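Local coordinates for protein RavA (Legionella pneumophila str. Paris, PDB 6WO6) that is a Legionella pneumophila effector linked to cell invasion, probably acting inside the infected host cell, at residues 51-54 / 55-58; 83-86 / 87-91. The protein carries 2 engineered substitutions. One frame throughout, in Å; residues are numbered along the deposited sequence.

Interaction 1: 51-54 / 55-58; sequences ECPV and NELK
The first turn of helix 54-66 forms where the chain leaves the short linker after helix 38-51; Pro53 meets Glu56 here, and Val54 meets Leu57, each three residues on. The amide of Leu57 gives the firmer bond: its N lies 2.9 Å from Val54 O, with an N-H...O angle of 150°. It comes from well above the carbonyl plane, 63° out of it. A weak bond precedes it, from Glu56 N to Pro53 O at 3.2 Å. Both bonds run from residue i+3 back to residue i, as in a turn at a helix start. The side chains of Glu56 and Leu57 add to them. Glu56 has CG anti to its carbonyl carbon (chi1 -53°) and then runs extended, which brings the carboxylate alongside the CG-CD edge of the proline ring, with OE2 3.7 Å from Pro53 CG; its other oxygen, OE1, is hydrogen-bonded to the hydroxyl of Tyr17 in helix 16-20. On the buried side, Leu57 presents its CD2 methyl to the sulfur of Cys52, CD2 to SG 4.1 Å. The other methyl, CD1, lies a looser 4.4 Å from Val54 CG1, while Leu57 also packs on Tyr85 of helix 77-92.

Interaction 2: 83-86 / 87-91; sequences QAYQ and VKKRI
Val87 meets the preceding turn of helix 77-92 through its amide, which bonds to Gln83 O at 3.0 Å, while its CG2 methyl lies 3.3 Å from the same oxygen, Gln83 O. This is regular alpha-helix, each amide bonded to the carbonyl four residues back. The Val87 side chain packs on Leu115, Phe116 and Phe119. Lys88 N follows with a nearly straight bond to Ala84 O (171° at the hydrogen). Its side chain leads away from 83-86, and NZ is hydrogen-bonded to the carbonyls of Cys52 and Val49. At Lys89, N bonds to Tyr85 O at 2.8 Å, and the side chain runs beside that of Tyr85, both pointing the same way. Tyr85 has CG anti to the backbone N (chi1 166°), which lays one face of its ring over Lys89 CB in a CH-pi contact, 4.3 Å from CB to the ring centroid and displaced toward the rim. The like torsion of Lys89 sends its chain on alongside the ring, where CD passes 3.9 Å from Tyr85 OH. Arg90 N bonds to Gln86 O, and Ile91 N continues the ladder to Val87 O. The extended Arg90 chain crosses the bent Gln86 side chain, and the guanidinium and amide planes stand 78° apart; Gln86 OE1 approaches the guanidinium obliquely, 2.9 Å from Arg90 NH2.

Overall arrangement
Interactions 1 and 2 come in series along the chain, on helices 54-66 and 77-92, which follow one another in the N-terminal part of this elongated, all-helical protein. Their centres lie 11 Å apart, and sit 26 and 25 Å from the centre of the chain, on the same side of it. The two touch directly: Lys88 NZ of interaction 2 is 3.1 Å from Cys52 O of interaction 1, a probable hydrogen bond, and Tyr85 CE1 packs 3.7 Å from Leu57 O. The linker that starts helix 54-66 is thus tied to the later part of helix 77-92. Beyond this pairing, 51-58 meets helix 16-20, and 83-91 meets helices 115-118 and 120-127.

Interaction 1: 51-54 / 55-58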
ATOM      1  N   GLU A  51      27.515   2.437  -3.245  1.00 54.04           N
ATOM      2  CA  GLU A  51      27.763   3.797  -2.776  1.00 55.88           C
ATOM      3  C   GLU A  51      27.349   4.871  -3.774  1.00 54.11           C
ATOM      4  O   GLU A  51      27.292   6.046  -3.397  1.00 56.02           O
ATOM      5  CB  GLU A  51      29.236   3.974  -2.424  1.00 60.29           C
ATOM      6  CG  GLU A  51      29.684   3.156  -1.232  1.00 65.24           C
ATOM      7  CD  GLU A  51      31.076   3.528  -0.781  1.00 70.61           C
ATOM      8  OE1 GLU A  51      31.513   3.028   0.278  1.00 74.28           O
ATOM      9  OE2 GLU A  51      31.729   4.327  -1.488  1.00 70.96           O
ATOM     10  N   CYS A  52      27.059   4.510  -5.019  1.00 57.86           N
ATOM     11  CA  CYS A  52      26.673   5.497  -6.020  1.00 56.81           C
ATOM     12  C   CYS A  52      25.244   5.965  -5.774  1.00 59.43           C
ATOM     13  O   CYS A  52      24.322   5.143  -5.810  1.00 60.81           O
ATOM     14  CB  CYS A  52      26.795   4.907  -7.415  1.00 54.10           C
ATOM     15  SG  CYS A  52      26.144   5.961  -8.719  1.00 54.51           S
ATOM     16  N   PRO A  53      25.014   7.255  -5.524  1.00 62.01           N
ATOM     17  CA  PRO A  53      23.642   7.732  -5.316  1.00 62.28           C
ATOM     18  C   PRO A  53      22.811   7.565  -6.578  1.00 64.18           C
ATOM     19  O   PRO A  53      23.334   7.472  -7.691  1.00 68.09           O
ATOM     20  CB  PRO A  53      23.825   9.215  -4.964  1.00 63.53           C
ATOM     21  CG  PRO A  53      25.261   9.350  -4.568  1.00 63.87           C
ATOM     22  CD  PRO A  53      26.000   8.336  -5.383  1.00 63.30           C
ATOM     23  N   VAL A  54      21.490   7.534  -6.391  1.00 61.27           N
ATOM     24  CA  VAL A  54      20.586   7.265  -7.508  1.00 61.34           C
ATOM     25  C   VAL A  54      20.696   8.350  -8.572  1.00 64.30           C
ATOM     26  O   VAL A  54      20.752   8.056  -9.773  1.00 63.92           O
ATOM     27  CB  VAL A  54      19.142   7.112  -6.997  1.00 61.72           C
ATOM     28  CG1 VAL A  54      18.168   7.019  -8.162  1.00 62.42           C
ATOM     29  CG2 VAL A  54      19.031   5.886  -6.103  1.00 59.50           C
ATOM     30  N   ASN A  55      20.742   9.619  -8.151  1.00 69.50           N
ATOM     31  CA  ASN A  55      20.773  10.721  -9.109  1.00 75.54           C
ATOM     32  C   ASN A  55      21.985  10.641 -10.029  1.00 74.94           C
ATOM     33  O   ASN A  55      21.915  11.069 -11.187  1.00 77.17           O
ATOM     34  CB  ASN A  55      20.755  12.064  -8.372  1.00 81.97           C
ATOM     35  CG  ASN A  55      20.931  11.913  -6.870  1.00 85.58           C
ATOM     36  OD1 ASN A  55      20.560  10.895  -6.285  1.00 85.74           O
ATOM     37  ND2 ASN A  55      21.491  12.939  -6.236  1.00 87.98           N
ATOM     38  N   GLU A  56      23.094  10.090  -9.546  1.00 72.02           N
ATOM     39  CA  GLU A  56      24.298   9.977 -10.355  1.00 71.38           C
ATOM     40  C   GLU A  56      24.347   8.699 -11.184  1.00 69.89           C
ATOM     41  O   GLU A  56      25.219   8.586 -12.056  1.00 72.51           O
ATOM     42  CB  GLU A  56      25.540  10.059  -9.460  1.00 68.66           C
ATOM     43  CG  GLU A  56      25.560  11.283  -8.557  1.00 68.83           C
ATOM     44  CD  GLU A  56      26.855  11.423  -7.785  1.00 67.81           C
ATOM     45  OE1 GLU A  56      27.903  10.968  -8.288  1.00 67.74           O
ATOM     46  OE2 GLU A  56      26.824  11.988  -6.672  1.00 67.86           O
ATOM     47  N   LEU A  57      23.425   7.757 -10.950  1.00 65.89           N
ATOM     48  CA  LEU A  57      23.436   6.474 -11.651  1.00 64.19           C
ATOM     49  C   LEU A  57      23.617   6.651 -13.155  1.00 68.80           C
ATOM     50  O   LEU A  57      24.564   6.118 -13.746  1.00 70.23           O
ATOM     51  CB  LEU A  57      22.146   5.705 -11.354  1.00 61.97           C
ATOM     52  CG  LEU A  57      22.183   4.703 -10.201  1.00 59.73           C
ATOM     53  CD1 LEU A  57      20.827   4.040 -10.030  1.00 58.75           C
ATOM     54  CD2 LEU A  57      23.265   3.658 -10.434  1.00 58.56           C
ATOM     55  N   LYS A  58      22.714   7.410 -13.786  1.00 71.74           N
ATOM     56  CA  LYS A  58      22.813   7.665 -15.221  1.00 75.22           C
ATOM     57  C   LYS A  58      24.196   8.186 -15.589  1.00 78.29           C
ATOM     58  O   LYS A  58      24.856   7.645 -16.487  1.00 79.55           O
ATOM     59  CB  LYS A  58      21.729   8.654 -15.655  1.00 77.09           C
TER

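Interaction 2: 83-86 / 87-91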
ATOM      1  N   GLN A  83      27.564  -5.513 -14.790  1.00 68.29           N
ATOM      2  CA  GLN A  83      26.501  -6.358 -14.253  1.00 67.23           C
ATOM      3  C   GLN A  83      25.957  -5.797 -12.941  1.00 63.25           C
ATOM      4  O   GLN A  83      24.743  -5.838 -12.692  1.00 63.04           O
ATOM      5  CB  GLN A  83      27.007  -7.788 -14.069  1.00 69.22           C
ATOM      6  CG  GLN A  83      27.204  -8.547 -15.371  1.00 74.03           C
ATOM      7  CD  GLN A  83      27.792  -9.933 -15.159  1.00 78.05           C
ATOM      8  OE1 GLN A  83      27.075 -10.934 -15.168  1.00 79.32           O
ATOM      9  NE2 GLN A  83      29.106  -9.995 -14.971  1.00 79.60           N
ATOM     10  N   ALA A  84      26.838  -5.260 -12.091  1.00 60.94           N
ATOM     11  CA  ALA A  84      26.383  -4.671 -10.835  1.00 59.26           C
ATOM     12  C   ALA A  84      25.521  -3.435 -11.083  1.00 60.82           C
ATOM     13  O   ALA A  84      24.476  -3.255 -10.435  1.00 58.83           O
ATOM     14  CB  ALA A  84      27.583  -4.324  -9.956  1.00 58.17           C
ATOM     15  N   TYR A  85      25.952  -2.570 -12.008  1.00 63.55           N
ATOM     16  CA  TYR A  85      25.124  -1.428 -12.384  1.00 65.44           C
ATOM     17  C   TYR A  85      23.771  -1.886 -12.908  1.00 68.19           C
ATOM     18  O   TYR A  85      22.748  -1.260 -12.620  1.00 68.52           O
ATOM     19  CB  TYR A  85      25.827  -0.564 -13.432  1.00 67.08           C
ATOM     20  CG  TYR A  85      24.895   0.434 -14.095  1.00 68.12           C
ATOM     21  CD1 TYR A  85      24.573   1.634 -13.473  1.00 68.48           C
ATOM     22  CD2 TYR A  85      24.327   0.170 -15.336  1.00 70.54           C
ATOM     23  CE1 TYR A  85      23.715   2.544 -14.069  1.00 70.59           C
ATOM     24  CE2 TYR A  85      23.468   1.072 -15.938  1.00 73.33           C
ATOM     25  CZ  TYR A  85      23.165   2.259 -15.301  1.00 72.94           C
ATOM     26  OH  TYR A  85      22.313   3.161 -15.898  1.00 74.79           O
ATOM     27  N   GLN A  86      23.751  -2.966 -13.693  1.00 70.85           N
ATOM     28  CA  GLN A  86      22.489  -3.489 -14.207  1.00 71.34           C
ATOM     29  C   GLN A  86      21.564  -3.898 -13.070  1.00 66.52           C
ATOM     30  O   GLN A  86      20.373  -3.559 -13.066  1.00 66.94           O
ATOM     31  CB  GLN A  86      22.755  -4.674 -15.137  1.00 76.53           C
ATOM     32  CG  GLN A  86      23.289  -4.288 -16.503  1.00 82.42           C
ATOM     33  CD  GLN A  86      22.229  -3.656 -17.379  1.00 87.97           C
ATOM     34  OE1 GLN A  86      21.419  -4.351 -17.992  1.00 91.63           O
ATOM     35  NE2 GLN A  86      22.225  -2.330 -17.439  1.00 88.86           N
ATOM     36  N   VAL A  87      22.103  -4.633 -12.093  1.00 62.50           N
ATOM     37  CA  VAL A  87      21.300  -5.055 -10.945  1.00 60.12           C
ATOM     38  C   VAL A  87      20.688  -3.845 -10.247  1.00 57.08           C
ATOM     39  O   VAL A  87      19.466  -3.775 -10.035  1.00 57.23           O
ATOM     40  CB  VAL A  87      22.151  -5.892  -9.972  1.00 61.33           C
ATOM     41  CG1 VAL A  87      21.377  -6.160  -8.688  1.00 61.26           C
ATOM     42  CG2 VAL A  87      22.572  -7.197 -10.627  1.00 63.50           C
ATOM     43  N   LYS A  88      21.525  -2.869  -9.885  1.00 55.23           N
ATOM     44  CA  LYS A  88      21.014  -1.730  -9.127  1.00 53.36           C
ATOM     45  C   LYS A  88      20.038  -0.896  -9.953  1.00 55.09           C
ATOM     46  O   LYS A  88      19.020  -0.428  -9.430  1.00 53.54           O
ATOM     47  CB  LYS A  88      22.160  -0.860  -8.615  1.00 53.65           C
ATOM     48  CG  LYS A  88      21.679   0.396  -7.896  1.00 55.53           C
ATOM     49  CD  LYS A  88      22.564   0.765  -6.717  1.00 55.61           C
ATOM     50  CE  LYS A  88      22.122   2.085  -6.095  1.00 54.79           C
ATOM     51  NZ  LYS A  88      22.975   2.475  -4.937  1.00 54.41           N
ATOM     52  N   LYS A  89      20.322  -0.701 -11.243  1.00 56.63           N
ATOM     53  CA  LYS A  89      19.443   0.097 -12.089  1.00 57.24           C
ATOM     54  C   LYS A  89      18.076  -0.559 -12.224  1.00 57.44           C
ATOM     55  O   LYS A  89      17.039   0.102 -12.083  1.00 55.88           O
ATOM     56  CB  LYS A  89      20.087   0.300 -13.463  1.00 60.36           C
ATOM     57  CG  LYS A  89      19.251   1.110 -14.441  1.00 65.96           C
ATOM     58  CD  LYS A  89      19.043   2.527 -13.933  1.00 71.48           C
ATOM     59  CE  LYS A  89      17.572   2.915 -13.951  1.00 76.36           C
ATOM     60  NZ  LYS A  89      17.305   4.106 -13.094  1.00 77.74           N
ATOM     61  N   ARG A  90      18.052  -1.870 -12.484  1.00 59.21           N
ATOM     62  CA  ARG A  90      16.779  -2.556 -12.659  1.00 61.34           C
ATOM     63  C   ARG A  90      15.989  -2.628 -11.360  1.00 61.14           C
ATOM     64  O   ARG A  90      14.754  -2.604 -11.392  1.00 61.71           O
ATOM     65  CB  ARG A  90      17.008  -3.956 -13.225  1.00 62.70           C
ATOM     66  CG  ARG A  90      17.550  -3.952 -14.640  1.00 66.17           C
ATOM     67  CD  ARG A  90      17.751  -5.358 -15.167  1.00 69.31           C
ATOM     68  NE  ARG A  90      18.405  -5.347 -16.470  1.00 74.77           N
ATOM     69  CZ  ARG A  90      18.699  -6.438 -17.167  1.00 79.73           C
ATOM     70  NH1 ARG A  90      18.395  -7.635 -16.686  1.00 80.86           N
ATOM     71  NH2 ARG A  90      19.296  -6.332 -18.347  1.00 82.93           N
ATOM     72  N   ILE A  91      16.666  -2.711 -10.211  1.00 60.29           N
ATOM     73  CA  ILE A  91      15.922  -2.720  -8.955  1.00 58.98           C
ATOM     74  C   ILE A  91      15.384  -1.329  -8.633  1.00 59.39           C
ATOM     75  O   ILE A  91      14.222  -1.176  -8.243  1.00 58.82           O
ATOM     76  CB  ILE A  91      16.793  -3.273  -7.814  1.00 57.28           C
ATOM     77  CG1 ILE A  91      16.976  -4.782  -7.980  1.00 60.03           C
ATOM     78  CG2 ILE A  91      16.169  -2.951  -6.462  1.00 54.27           C
ATOM     79  CD1 ILE A  91      17.913  -5.399  -6.966  1.00 61.51           C
TER